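Local coordinates for regulatory protein SWI6 (Saccharomyces cerevisiae, PDB 1SW6) that joins SWI4 or MBP1 in the SBF and MBF complexes that drive cell-cycle-dependent transcription, at residues G25-F30 and Y189-L194; L49-V54 and N124-E129; H130-L135 and Y159-G164; M229-K234 and E264-K269. All coordinates share one frame; numbering follows the deposited sequence.

Contact 1: residues G25-F30 and Y189-L194; sequences GPIITF and YLYPCL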
loop_
_atom_site.group_PDB
_atom_site.type_symbol
_atom_site.label_atom_id
_atom_site.label_comp_id
_atom_site.label_asym_id
_atom_site.label_seq_id
_atom_site.Cartn_x
_atom_site.Cartn_y
_atom_site.Cartn_z
ATOM N N GLY A 25 -9.018 30.887 9.409
ATOM C CA GLY A 25 -10.028 30.208 10.289
ATOM C C GLY A 25 -9.447 29.713 11.604
ATOM O O GLY A 25 -8.225 29.709 11.783
ATOM N N PRO A 26 -10.294 29.284 12.553
ATOM C CA PRO A 26 -9.790 28.799 13.838
ATOM C C PRO A 26 -9.324 27.345 13.794
ATOM O O PRO A 26 -9.740 26.564 12.937
ATOM C CB PRO A 26 -10.987 28.989 14.759
ATOM C CG PRO A 26 -12.115 28.630 13.866
ATOM C CD PRO A 26 -11.767 29.363 12.574
ATOM N N ILE A 27 -8.448 27.002 14.728
ATOM C CA ILE A 27 -7.923 25.653 14.841
ATOM C C ILE A 27 -8.754 24.932 15.898
ATOM O O ILE A 27 -8.730 25.295 17.074
ATOM C CB ILE A 27 -6.453 25.672 15.298
ATOM C CG1 ILE A 27 -5.609 26.470 14.301
ATOM C CG2 ILE A 27 -5.934 24.255 15.442
ATOM C CD1 ILE A 27 -4.148 26.612 14.705
ATOM N N ILE A 28 -9.508 23.924 15.477
ATOM C CA ILE A 28 -10.328 23.157 16.404
ATOM C C ILE A 28 -9.416 22.112 17.036
ATOM O O ILE A 28 -8.792 21.315 16.334
ATOM C CB ILE A 28 -11.476 22.498 15.651
ATOM C CG1 ILE A 28 -12.224 23.573 14.857
ATOM C CG2 ILE A 28 -12.415 21.797 16.622
ATOM C CD1 ILE A 28 -13.332 23.032 13.981
ATOM N N THR A 29 -9.336 22.112 18.360
ATOM C CA THR A 29 -8.441 21.200 19.055
ATOM C C THR A 29 -9.085 20.055 19.834
ATOM O O THR A 29 -10.249 20.126 20.212
ATOM C CB THR A 29 -7.544 21.995 20.011
ATOM O OG1 THR A 29 -8.366 22.755 20.909
ATOM C CG2 THR A 29 -6.655 22.963 19.226
ATOM N N PHE A 30 -8.303 19.000 20.060
ATOM C CA PHE A 30 -8.744 17.821 20.803
ATOM C C PHE A 30 -7.593 17.371 21.703
ATOM O O PHE A 30 -6.420 17.513 21.333
ATOM C CB PHE A 30 -9.129 16.690 19.843
ATOM C CG PHE A 30 -10.119 17.097 18.786
ATOM C CD1 PHE A 30 -9.707 17.806 17.662
ATOM C CD2 PHE A 30 -11.471 16.791 18.925
ATOM C CE1 PHE A 30 -10.623 18.208 16.694
ATOM C CE2 PHE A 30 -12.403 17.188 17.960
ATOM C CZ PHE A 30 -11.978 17.899 16.842
ATOM N N TYR A 189 -5.542 19.424 12.166
ATOM C CA TYR A 189 -5.952 18.251 12.939
ATOM C C TYR A 189 -4.819 17.279 13.289
ATOM O O TYR A 189 -4.960 16.499 14.235
ATOM C CB TYR A 189 -7.050 17.475 12.206
ATOM C CG TYR A 189 -8.367 18.200 12.155
ATOM C CD1 TYR A 189 -8.560 19.275 11.288
ATOM C CD2 TYR A 189 -9.414 17.839 13.007
ATOM C CE1 TYR A 189 -9.761 19.980 11.268
ATOM C CE2 TYR A 189 -10.621 18.534 12.999
ATOM C CZ TYR A 189 -10.786 19.606 12.126
ATOM O OH TYR A 189 -11.975 20.305 12.117
ATOM N N LEU A 190 -3.704 17.319 12.558
ATOM C CA LEU A 190 -2.612 16.378 12.848
ATOM C C LEU A 190 -1.286 16.977 13.317
ATOM O O LEU A 190 -0.298 16.257 13.408
ATOM C CB LEU A 190 -2.340 15.464 11.634
ATOM C CG LEU A 190 -3.480 14.616 11.037
ATOM C CD1 LEU A 190 -2.893 13.566 10.087
ATOM C CD2 LEU A 190 -4.262 13.906 12.143
ATOM N N TYR A 191 -1.264 18.273 13.634
ATOM C CA TYR A 191 -0.035 18.925 14.100
ATOM C C TYR A 191 0.628 18.220 15.288
ATOM O O TYR A 191 1.850 18.287 15.442
ATOM C CB TYR A 191 -0.303 20.401 14.455
ATOM C CG TYR A 191 -1.190 20.607 15.665
ATOM C CD1 TYR A 191 -0.685 20.471 16.959
ATOM C CD2 TYR A 191 -2.539 20.887 15.513
ATOM C CE1 TYR A 191 -1.517 20.603 18.076
ATOM C CE2 TYR A 191 -3.377 21.022 16.612
ATOM C CZ TYR A 191 -2.863 20.878 17.891
ATOM O OH TYR A 191 -3.709 21.007 18.979
ATOM N N PRO A 192 -0.158 17.541 16.152
ATOM C CA PRO A 192 0.524 16.879 17.270
ATOM C C PRO A 192 1.574 15.878 16.788
ATOM O O PRO A 192 2.545 15.623 17.488
ATOM C CB PRO A 192 -0.620 16.198 18.021
ATOM C CG PRO A 192 -1.787 17.131 17.774
ATOM C CD PRO A 192 -1.626 17.463 16.312
ATOM N N CYS A 193 1.380 15.315 15.595
ATOM C CA CYS A 193 2.325 14.347 15.037
ATOM C C CYS A 193 3.660 14.985 14.656
ATOM O O CYS A 193 4.670 14.301 14.545
ATOM C CB CYS A 193 1.736 13.672 13.790
ATOM S SG CYS A 193 0.159 12.813 14.040
ATOM N N LEU A 194 3.663 16.295 14.449
ATOM C CA LEU A 194 4.889 16.992 14.073
ATOM C C LEU A 194 6.026 16.793 15.069
ATOM O O LEU A 194 7.191 16.925 14.709
ATOM C CB LEU A 194 4.626 18.490 13.929
ATOM C CG LEU A 194 3.699 18.891 12.793
ATOM C CD1 LEU A 194 3.417 20.386 12.866
ATOM C CD2 LEU A 194 4.359 18.520 11.463
HETATM O O HOH W 1 -5.767 19.146 18.609
#
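Phe30 and Tyr189 touch where the two backbones come nearest, Thr29 CA lying 7.2 Å from Tyr189 CA, so strand 27-29 meets the 189-194 segment through side chains and a water instead of direct backbone pairing. Tyr189 does most of the touching. Its CG is anti to its own carbonyl carbon (chi1 -70°), and the ring beyond it sets CE2 3.7 Å from Phe30 CE1, the two rings meeting obliquely. Farther along, Tyr189 OH lies 3.6 Å from Ile28 CD1, these two side chains running side by side and pointing the same way. An alanine at Tyr189 would probably leave Phe30 CE1 and Ile28 CD1 without their mates in this segment and open a gap beside the strand. Tyr191 provides the second point of contact: its OH is 3.5 Å from Thr29 CG2, and its ring meets Ile27 CG2 obliquely. The polar evidence centres on one water, which accepts from Phe30 N at 2.9 Å and donates to Tyr191 OH at 2.8 Å. Asp260 OD2 is also hydrogen-bonded to that hydroxyl, so Tyr191 OH has two polar partners. Arg157 adds another bridge, its NH2 bonding to Phe30 O and its NH1 to Tyr189 O. Strand 27-29 forms a two-stranded parallel sheet with 240-242, and that small sheet lies here against the end of repeat ANK 2. Such a sheet is an addition to the helical stack of the ankyrin fold, in line with the variations on that fold found in this domain.

Contact 2: residues L49-V54 and N124-E129; sequences LPSPVV and NIPVDE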
loop_
_atom_site.group_PDB
_atom_site.type_symbol
_atom_site.label_atom_id
_atom_site.label_comp_id
_atom_site.label_asym_id
_atom_site.label_seq_id
_atom_site.Cartn_x
_atom_site.Cartn_y
_atom_site.Cartn_z
ATOM N N LEU A 49 3.820 6.604 19.787
ATOM C CA LEU A 49 3.393 5.555 20.699
ATOM C C LEU A 49 3.512 4.208 19.994
ATOM O O LEU A 49 3.280 4.099 18.785
ATOM C CB LEU A 49 1.946 5.783 21.149
ATOM C CG LEU A 49 1.687 7.104 21.878
ATOM C CD1 LEU A 49 0.268 7.128 22.442
ATOM C CD2 LEU A 49 2.698 7.264 22.994
ATOM N N PRO A 50 3.884 3.159 20.741
ATOM C CA PRO A 50 4.024 1.826 20.140
ATOM C C PRO A 50 2.693 1.322 19.596
ATOM O O PRO A 50 1.639 1.568 20.187
ATOM C CB PRO A 50 4.539 0.977 21.301
ATOM C CG PRO A 50 3.891 1.638 22.503
ATOM C CD PRO A 50 4.075 3.110 22.203
ATOM N N SER A 51 2.741 0.633 18.461
ATOM C CA SER A 51 1.524 0.099 17.869
ATOM C C SER A 51 0.837 -0.736 18.938
ATOM O O SER A 51 1.429 -1.665 19.493
ATOM C CB SER A 51 1.848 -0.768 16.652
ATOM O OG SER A 51 0.655 -1.217 16.035
ATOM N N PRO A 52 -0.421 -0.407 19.257
ATOM C CA PRO A 52 -1.142 -1.164 20.281
ATOM C C PRO A 52 -1.280 -2.649 19.950
ATOM O O PRO A 52 -1.574 -3.020 18.812
ATOM C CB PRO A 52 -2.483 -0.437 20.365
ATOM C CG PRO A 52 -2.644 0.150 18.991
ATOM C CD PRO A 52 -1.269 0.649 18.679
ATOM N N VAL A 53 -1.036 -3.499 20.942
ATOM C CA VAL A 53 -1.156 -4.937 20.738
ATOM C C VAL A 53 -2.550 -5.352 21.185
ATOM O O VAL A 53 -2.728 -5.994 22.220
ATOM C CB VAL A 53 -0.110 -5.728 21.550
ATOM C CG1 VAL A 53 -0.215 -7.209 21.207
ATOM C CG2 VAL A 53 1.290 -5.202 21.253
ATOM N N VAL A 54 -3.536 -4.964 20.388
ATOM C CA VAL A 54 -4.925 -5.268 20.679
ATOM C C VAL A 54 -5.154 -6.738 20.971
ATOM O O VAL A 54 -4.701 -7.614 20.234
ATOM C CB VAL A 54 -5.829 -4.842 19.517
ATOM C CG1 VAL A 54 -7.277 -5.218 19.813
ATOM C CG2 VAL A 54 -5.691 -3.341 19.302
ATOM N N ASN A 124 -8.702 2.543 17.933
ATOM C CA ASN A 124 -7.262 2.480 18.112
ATOM C C ASN A 124 -6.685 1.063 18.094
ATOM O O ASN A 124 -6.023 0.622 19.043
ATOM C CB ASN A 124 -6.904 3.218 19.406
ATOM C CG ASN A 124 -7.380 4.672 19.391
ATOM O OD1 ASN A 124 -8.093 5.118 20.290
ATOM N ND2 ASN A 124 -6.987 5.411 18.356
ATOM N N ILE A 125 -6.934 0.371 16.985
ATOM C CA ILE A 125 -6.476 -0.997 16.770
ATOM C C ILE A 125 -5.779 -1.094 15.414
ATOM O O ILE A 125 -6.273 -0.566 14.419
ATOM C CB ILE A 125 -7.670 -1.982 16.723
ATOM C CG1 ILE A 125 -8.463 -1.918 18.026
ATOM C CG2 ILE A 125 -7.177 -3.393 16.437
ATOM C CD1 ILE A 125 -9.732 -2.747 17.997
ATOM N N PRO A 126 -4.619 -1.762 15.356
ATOM C CA PRO A 126 -3.973 -1.859 14.043
ATOM C C PRO A 126 -4.940 -2.624 13.130
ATOM O O PRO A 126 -5.592 -3.576 13.567
ATOM C CB PRO A 126 -2.696 -2.639 14.342
ATOM C CG PRO A 126 -2.376 -2.216 15.755
ATOM C CD PRO A 126 -3.734 -2.254 16.426
ATOM N N VAL A 127 -5.040 -2.204 11.873
ATOM C CA VAL A 127 -5.962 -2.835 10.936
ATOM C C VAL A 127 -5.290 -3.729 9.895
ATOM O O VAL A 127 -5.960 -4.428 9.135
ATOM C CB VAL A 127 -6.829 -1.749 10.248
ATOM C CG1 VAL A 127 -7.536 -2.300 9.028
ATOM C CG2 VAL A 127 -7.850 -1.232 11.238
ATOM N N ASP A 128 -3.966 -3.726 9.865
ATOM C CA ASP A 128 -3.275 -4.564 8.906
ATOM C C ASP A 128 -1.964 -5.096 9.452
ATOM O O ASP A 128 -1.681 -4.989 10.645
ATOM C CB ASP A 128 -3.042 -3.795 7.601
ATOM C CG ASP A 128 -2.087 -2.634 7.767
ATOM O OD1 ASP A 128 -2.171 -1.693 6.951
ATOM O OD2 ASP A 128 -1.246 -2.661 8.694
ATOM N N GLU A 129 -1.170 -5.664 8.553
ATOM C CA GLU A 129 0.118 -6.263 8.875
ATOM C C GLU A 129 1.190 -5.269 9.307
ATOM O O GLU A 129 2.042 -5.596 10.131
ATOM C CB GLU A 129 0.632 -7.036 7.655
ATOM C CG GLU A 129 -0.406 -7.938 7.004
ATOM C CD GLU A 129 -0.007 -8.388 5.601
ATOM O OE1 GLU A 129 -0.745 -9.219 5.013
ATOM O OE2 GLU A 129 1.032 -7.912 5.083
#
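Pro52 and Val54 pack on Asn124, Ile125 and Pro126, joining the loop before helix 57-71 to the one that leads into the first ankyrin helix, 134-140. Val53 is the centre of an inverse gamma turn, closed by a weak bond from Val54 N to Pro52 O, and the residues flanking it both turn their CB toward the opposite loop. Val54 and Ile125 cross at about a right angle. Their branches are pressed together: Val54 CG2 is 3.2 Å from Ile125 CG2 and 3.4 Å from Ile125 CG1, both tighter than ordinary van der Waals contact. The same methyl reaches Pro126 CD at 3.6 Å. The two proline rings slide past each other in opposite directions, Pro52 CG lying 3.7 Å from Pro126 CD. Three oxygens face proline ring carbons across the contact. Asn124 O is 3.4 Å from Pro52 CG, while Pro52 O approaches Pro126 CG at 3.3 Å. Ser51 OG stands anti to its backbone N (chi1 -176°), which directs it to Pro126 CG at 3.2 Å. Beyond the two loops, Ile125 packs on Gln59 and Leu63 of helix 57-71. Neither proline has a backbone N-H to offer, and the oxygens facing them meet ring carbons. Cohesion here therefore rests on shape and on carbon-oxygen contacts, with hydrogen bonding between the loops absent.

Contact 3: residues H130-L135 and Y159-G164; sequences HGNTPL and YGDNMG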
loop_
_atom_site.group_PDB
_atom_site.type_symbol
_atom_site.label_atom_id
_atom_site.label_comp_id
_atom_site.label_asym_id
_atom_site.label_seq_id
_atom_site.Cartn_x
_atom_site.Cartn_y
_atom_site.Cartn_z
ATOM N N HIS A 130 1.155 -4.063 8.750
ATOM C CA HIS A 130 2.167 -3.060 9.069
ATOM C C HIS A 130 1.867 -2.204 10.299
ATOM O O HIS A 130 2.620 -1.284 10.614
ATOM C CB HIS A 130 2.394 -2.153 7.857
ATOM C CG HIS A 130 2.477 -2.894 6.560
ATOM N ND1 HIS A 130 1.398 -3.562 6.017
ATOM C CD2 HIS A 130 3.508 -3.082 5.702
ATOM C CE1 HIS A 130 1.761 -4.128 4.880
ATOM N NE2 HIS A 130 3.036 -3.852 4.665
ATOM N N GLY A 131 0.776 -2.504 10.993
ATOM C CA GLY A 131 0.434 -1.734 12.172
ATOM C C GLY A 131 -0.313 -0.445 11.866
ATOM O O GLY A 131 -0.381 0.455 12.713
ATOM N N ASN A 132 -0.864 -0.337 10.660
ATOM C CA ASN A 132 -1.621 0.852 10.287
ATOM C C ASN A 132 -2.909 0.902 11.095
ATOM O O ASN A 132 -3.585 -0.116 11.259
ATOM C CB ASN A 132 -1.995 0.835 8.797
ATOM C CG ASN A 132 -0.834 1.197 7.884
ATOM O OD1 ASN A 132 -0.203 2.244 8.040
ATOM N ND2 ASN A 132 -0.561 0.336 6.907
ATOM N N THR A 133 -3.238 2.080 11.617
ATOM C CA THR A 133 -4.487 2.265 12.352
ATOM C C THR A 133 -5.400 2.844 11.275
ATOM O O THR A 133 -4.936 3.164 10.180
ATOM C CB THR A 133 -4.355 3.310 13.490
ATOM O OG1 THR A 133 -4.119 4.613 12.928
ATOM C CG2 THR A 133 -3.214 2.951 14.415
ATOM N N PRO A 134 -6.708 2.968 11.551
ATOM C CA PRO A 134 -7.563 3.534 10.506
ATOM C C PRO A 134 -7.065 4.922 10.084
ATOM O O PRO A 134 -7.135 5.296 8.908
ATOM C CB PRO A 134 -8.934 3.582 11.182
ATOM C CG PRO A 134 -8.911 2.346 12.021
ATOM C CD PRO A 134 -7.522 2.407 12.646
ATOM N N LEU A 135 -6.556 5.678 11.050
ATOM C CA LEU A 135 -6.063 7.023 10.776
ATOM C C LEU A 135 -4.939 7.045 9.730
ATOM O O LEU A 135 -4.880 7.961 8.906
ATOM C CB LEU A 135 -5.606 7.688 12.082
ATOM C CG LEU A 135 -5.911 9.181 12.230
ATOM C CD1 LEU A 135 -7.386 9.451 11.993
ATOM C CD2 LEU A 135 -5.499 9.634 13.624
ATOM N N TYR A 159 -0.173 7.249 17.627
ATOM C CA TYR A 159 0.276 5.883 17.360
ATOM C C TYR A 159 1.137 5.705 16.118
ATOM O O TYR A 159 0.772 6.133 15.026
ATOM C CB TYR A 159 -0.925 4.935 17.259
ATOM C CG TYR A 159 -1.559 4.577 18.584
ATOM C CD1 TYR A 159 -0.792 4.059 19.626
ATOM C CD2 TYR A 159 -2.926 4.720 18.784
ATOM C CE1 TYR A 159 -1.371 3.697 20.832
ATOM C CE2 TYR A 159 -3.516 4.358 19.988
ATOM C CZ TYR A 159 -2.733 3.848 21.002
ATOM O OH TYR A 159 -3.303 3.492 22.198
ATOM N N GLY A 160 2.288 5.068 16.294
ATOM C CA GLY A 160 3.157 4.806 15.164
ATOM C C GLY A 160 2.812 3.423 14.629
ATOM O O GLY A 160 2.187 2.618 15.331
ATOM N N ASP A 161 3.172 3.144 13.380
ATOM C CA ASP A 161 2.914 1.824 12.828
ATOM C C ASP A 161 4.100 0.970 13.283
ATOM O O ASP A 161 4.871 1.402 14.135
ATOM C CB ASP A 161 2.810 1.880 11.296
ATOM C CG ASP A 161 4.093 2.334 10.628
ATOM O OD1 ASP A 161 5.115 2.519 11.323
ATOM O OD2 ASP A 161 4.079 2.500 9.392
ATOM N N ASN A 162 4.268 -0.220 12.722
ATOM C CA ASN A 162 5.360 -1.093 13.145
ATOM C C ASN A 162 6.744 -0.492 12.941
ATOM O O ASN A 162 7.727 -0.970 13.510
ATOM C CB ASN A 162 5.257 -2.452 12.442
ATOM C CG ASN A 162 4.005 -3.217 12.851
ATOM O OD1 ASN A 162 3.337 -2.858 13.830
ATOM N ND2 ASN A 162 3.685 -4.281 12.111
ATOM N N MET A 163 6.811 0.559 12.135
ATOM C CA MET A 163 8.064 1.256 11.876
ATOM C C MET A 163 8.124 2.505 12.756
ATOM O O MET A 163 9.114 3.232 12.752
ATOM C CB MET A 163 8.138 1.665 10.407
ATOM C CG MET A 163 8.278 0.502 9.455
ATOM S SD MET A 163 9.906 -0.222 9.658
ATOM C CE MET A 163 10.895 0.914 8.603
ATOM N N GLY A 164 7.053 2.748 13.506
ATOM C CA GLY A 164 6.999 3.918 14.366
ATOM C C GLY A 164 6.573 5.146 13.575
ATOM O O GLY A 164 6.701 6.286 14.030
HETATM O O HOH W 2 -0.225 1.433 15.177
#
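Gly131 and Asn162 meet where a side chain could hardly fit: Gly131 has a positive phi of 83°, and a CB built on it would fall 2.3 Å from Asn162 OD1, a clash. As it stands, that OD1 rests 3.5 Å from Gly131 CA. The two segments run nearly antiparallel, and one direct hydrogen bond links them, from Asn162 N to His130 O at 2.9 Å with a nearly straight N-H...O angle of 172°. Next to it, a bridging water donates to Gly131 O and, at 2.7 Å, to Gly160 O. A CA-H...O contact from Asp161 CA to Gly131 O lies between the two links. The pairing belongs to the loops of consecutive ankyrin repeats, and the Thr-Pro-Leu-His that follows it is a signature of the family: Thr133 is the N-cap of helix 134-140, its OG1 hydrogen-bonded to His136 ND1. Asp161 starts a type I turn reaching to Gly164. Its CG sits between its own N and carbonyl carbon, and OD1 accepts from Met163 N at 2.7 Å, an Asx turn in which the donor comes from 55° above the carboxylate plane. Glu165 N also bonds to OD1. An alanine at Asp161 would probably leave Met163 N and Glu165 N without this acceptor and the turn freer to move. Farther along, Thr133 CG2 lies 4.2 Å from Tyr159 CB, while at the other end His130 NE2 is hydrogen-bonded to Asn176 ND2 of the second subunit.

Contact 4: residues M229-K234 and E264-K269; sequences MGWIVK and ENLDLK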
loop_
_atom_site.group_PDB
_atom_site.type_symbol
_atom_site.label_atom_id
_atom_site.label_comp_id
_atom_site.label_asym_id
_atom_site.label_seq_id
_atom_site.Cartn_x
_atom_site.Cartn_y
_atom_site.Cartn_z
ATOM N N MET A 229 6.145 24.898 6.706
ATOM C CA MET A 229 6.795 26.098 7.235
ATOM C C MET A 229 5.798 27.266 7.307
ATOM O O MET A 229 5.716 27.957 8.322
ATOM C CB MET A 229 8.005 26.476 6.381
ATOM C CG MET A 229 9.152 25.462 6.434
ATOM S SD MET A 229 9.774 25.177 8.125
ATOM C CE MET A 229 10.545 26.783 8.434
ATOM N N GLY A 230 5.031 27.476 6.240
ATOM C CA GLY A 230 4.047 28.543 6.256
ATOM C C GLY A 230 3.019 28.345 7.364
ATOM O O GLY A 230 2.628 29.303 8.046
ATOM N N TRP A 231 2.586 27.100 7.557
ATOM C CA TRP A 231 1.590 26.779 8.586
ATOM C C TRP A 231 2.090 27.157 9.978
ATOM O O TRP A 231 1.339 27.704 10.792
ATOM C CB TRP A 231 1.254 25.279 8.569
ATOM C CG TRP A 231 0.153 24.883 9.552
ATOM C CD1 TRP A 231 -1.197 24.869 9.318
ATOM C CD2 TRP A 231 0.327 24.466 10.910
ATOM N NE1 TRP A 231 -1.868 24.465 10.450
ATOM C CE2 TRP A 231 -0.957 24.213 11.441
ATOM C CE3 TRP A 231 1.446 24.279 11.734
ATOM C CZ2 TRP A 231 -1.155 23.781 12.758
ATOM C CZ3 TRP A 231 1.251 23.846 13.046
ATOM C CH2 TRP A 231 -0.044 23.605 13.544
ATOM N N ILE A 232 3.359 26.858 10.253
ATOM C CA ILE A 232 3.916 27.165 11.549
ATOM C C ILE A 232 3.885 28.675 11.808
ATOM O O ILE A 232 3.486 29.101 12.882
ATOM C CB ILE A 232 5.371 26.617 11.698
ATOM C CG1 ILE A 232 5.378 25.281 12.458
ATOM C CG2 ILE A 232 6.202 27.559 12.530
ATOM C CD1 ILE A 232 4.660 24.165 11.776
ATOM N N VAL A 233 4.277 29.479 10.824
ATOM C CA VAL A 233 4.295 30.934 11.014
ATOM C C VAL A 233 2.914 31.593 10.948
ATOM O O VAL A 233 2.667 32.585 11.632
ATOM C CB VAL A 233 5.252 31.637 10.002
ATOM C CG1 VAL A 233 6.684 31.217 10.271
ATOM C CG2 VAL A 233 4.884 31.259 8.564
ATOM N N LYS A 234 2.003 31.040 10.153
ATOM C CA LYS A 234 0.668 31.624 10.050
ATOM C C LYS A 234 -0.275 31.290 11.211
ATOM O O LYS A 234 -1.198 32.052 11.495
ATOM C CB LYS A 234 0.010 31.217 8.730
ATOM C CG LYS A 234 0.809 31.632 7.502
ATOM C CD LYS A 234 0.019 31.486 6.212
ATOM C CE LYS A 234 -0.440 30.060 5.966
ATOM N NZ LYS A 234 -1.316 29.962 4.745
ATOM N N GLU A 264 0.688 25.645 21.429
ATOM C CA GLU A 264 1.290 26.894 21.877
ATOM C C GLU A 264 2.809 26.913 21.731
ATOM O O GLU A 264 3.370 27.878 21.217
ATOM C CB GLU A 264 0.907 27.171 23.339
ATOM C CG GLU A 264 -0.291 28.112 23.540
ATOM C CD GLU A 264 -1.491 27.780 22.654
ATOM O OE1 GLU A 264 -1.451 28.112 21.448
ATOM O OE2 GLU A 264 -2.474 27.188 23.160
ATOM N N ASN A 265 3.473 25.848 22.168
ATOM C CA ASN A 265 4.936 25.786 22.092
ATOM C C ASN A 265 5.487 25.437 20.708
ATOM O O ASN A 265 6.698 25.473 20.491
ATOM C CB ASN A 265 5.483 24.784 23.120
ATOM C CG ASN A 265 5.211 25.203 24.558
ATOM O OD1 ASN A 265 5.756 24.623 25.497
ATOM N ND2 ASN A 265 4.365 26.209 24.735
ATOM N N LEU A 266 4.607 25.092 19.774
ATOM C CA LEU A 266 5.042 24.749 18.423
ATOM C C LEU A 266 5.127 26.014 17.567
ATOM O O LEU A 266 4.124 26.461 17.010
ATOM C CB LEU A 266 4.056 23.773 17.773
ATOM C CG LEU A 266 4.495 22.391 17.265
ATOM C CD1 LEU A 266 3.359 21.825 16.405
ATOM C CD2 LEU A 266 5.768 22.473 16.441
ATOM N N ASP A 267 6.318 26.596 17.462
ATOM C CA ASP A 267 6.487 27.797 16.654
ATOM C C ASP A 267 7.731 27.706 15.770
ATOM O O ASP A 267 8.415 26.679 15.738
ATOM C CB ASP A 267 6.540 29.047 17.549
ATOM C CG ASP A 267 7.657 28.990 18.578
ATOM O OD1 ASP A 267 7.617 29.776 19.549
ATOM O OD2 ASP A 267 8.578 28.170 18.418
ATOM N N LEU A 268 8.017 28.782 15.050
ATOM C CA LEU A 268 9.147 28.791 14.144
ATOM C C LEU A 268 10.476 28.466 14.822
ATOM O O LEU A 268 11.236 27.616 14.340
ATOM C CB LEU A 268 9.229 30.138 13.420
ATOM C CG LEU A 268 10.403 30.254 12.437
ATOM C CD1 LEU A 268 10.299 29.178 11.363
ATOM C CD2 LEU A 268 10.410 31.635 11.809
ATOM N N LYS A 269 10.767 29.119 15.943
ATOM C CA LYS A 269 12.024 28.830 16.599
ATOM C C LYS A 269 12.095 27.378 17.108
ATOM O O LYS A 269 13.185 26.788 17.191
ATOM C CB LYS A 269 12.289 29.842 17.720
ATOM C CG LYS A 269 11.239 29.974 18.791
ATOM C CD LYS A 269 11.652 31.122 19.709
ATOM C CE LYS A 269 10.700 31.312 20.868
ATOM N NZ LYS A 269 9.354 31.720 20.395
#
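Ile232 carries the packing of side chain on backbone: its CG2 lies 3.3 Å from Leu268 N and 3.6 Å from Asp267 C, so one methyl presses on the peptide link that opens helix 268-276. The backbones are close at this point, Ile232 CA being 5.8 Å from Asp267 CA. Contacts between apolar side chains add to this. Met229 is bent at chi2 and chi3, the latter (-69°) placing CE, which ends 3.8 Å from Leu268 CD1; the two side chains cross at about a right angle. Val233 instead lies alongside Leu268, pointing the same way, with CG1 4.1 Å from Leu268 CD2. Leu268 is thus touched by three residues of helix 218-234. Both segments belong to repeat ANK 3, where the end of helix 218-234 packs on the short link between helices 261-265 and 268-276. Aromatic contact is slighter: Leu266 CD1 comes to the edge of the Trp231 ring, near its plane, 4.5 Å from CZ3. On the polar side, Trp231 NE1 is hydrogen-bonded to Asp188 OD1, which ties down the pyrrole nitrogen and probably limits rotation of the indole. Asp267 turns its CB away from helix 218-234 and acts as N-cap, OD2 accepting from Trp270 N. Its OD1 forms a salt bridge with Lys269 NZ at 2.7 Å, the nitrogen standing 40° above the carboxylate plane.

How the contacts relate
The four contacts fall into two touching pairs. Contacts 2 and 3 have centres about 6 Å apart and are joined by two probable backbone hydrogen bonds: Val127 N lies 2.6 Å from Asn132 O, and Leu49 O lies 2.9 Å from Gly160 N. Contacts 1 and 4, with centres about 12 Å apart, meet by packing, Tyr191 CB lying 3.3 Å from Trp231 CH2 and Leu194 CD1 3.8 Å from Leu266 CD1. Between the pairs, contacts 1 and 3 approach to about 5 Å at their nearest atoms without touching. Contacts 2 and 4, centres about 30 Å apart, lie on opposite sides of the chain's centre. Along the sequence, contacts 2 and 3 both fall between the two segments of contact 1.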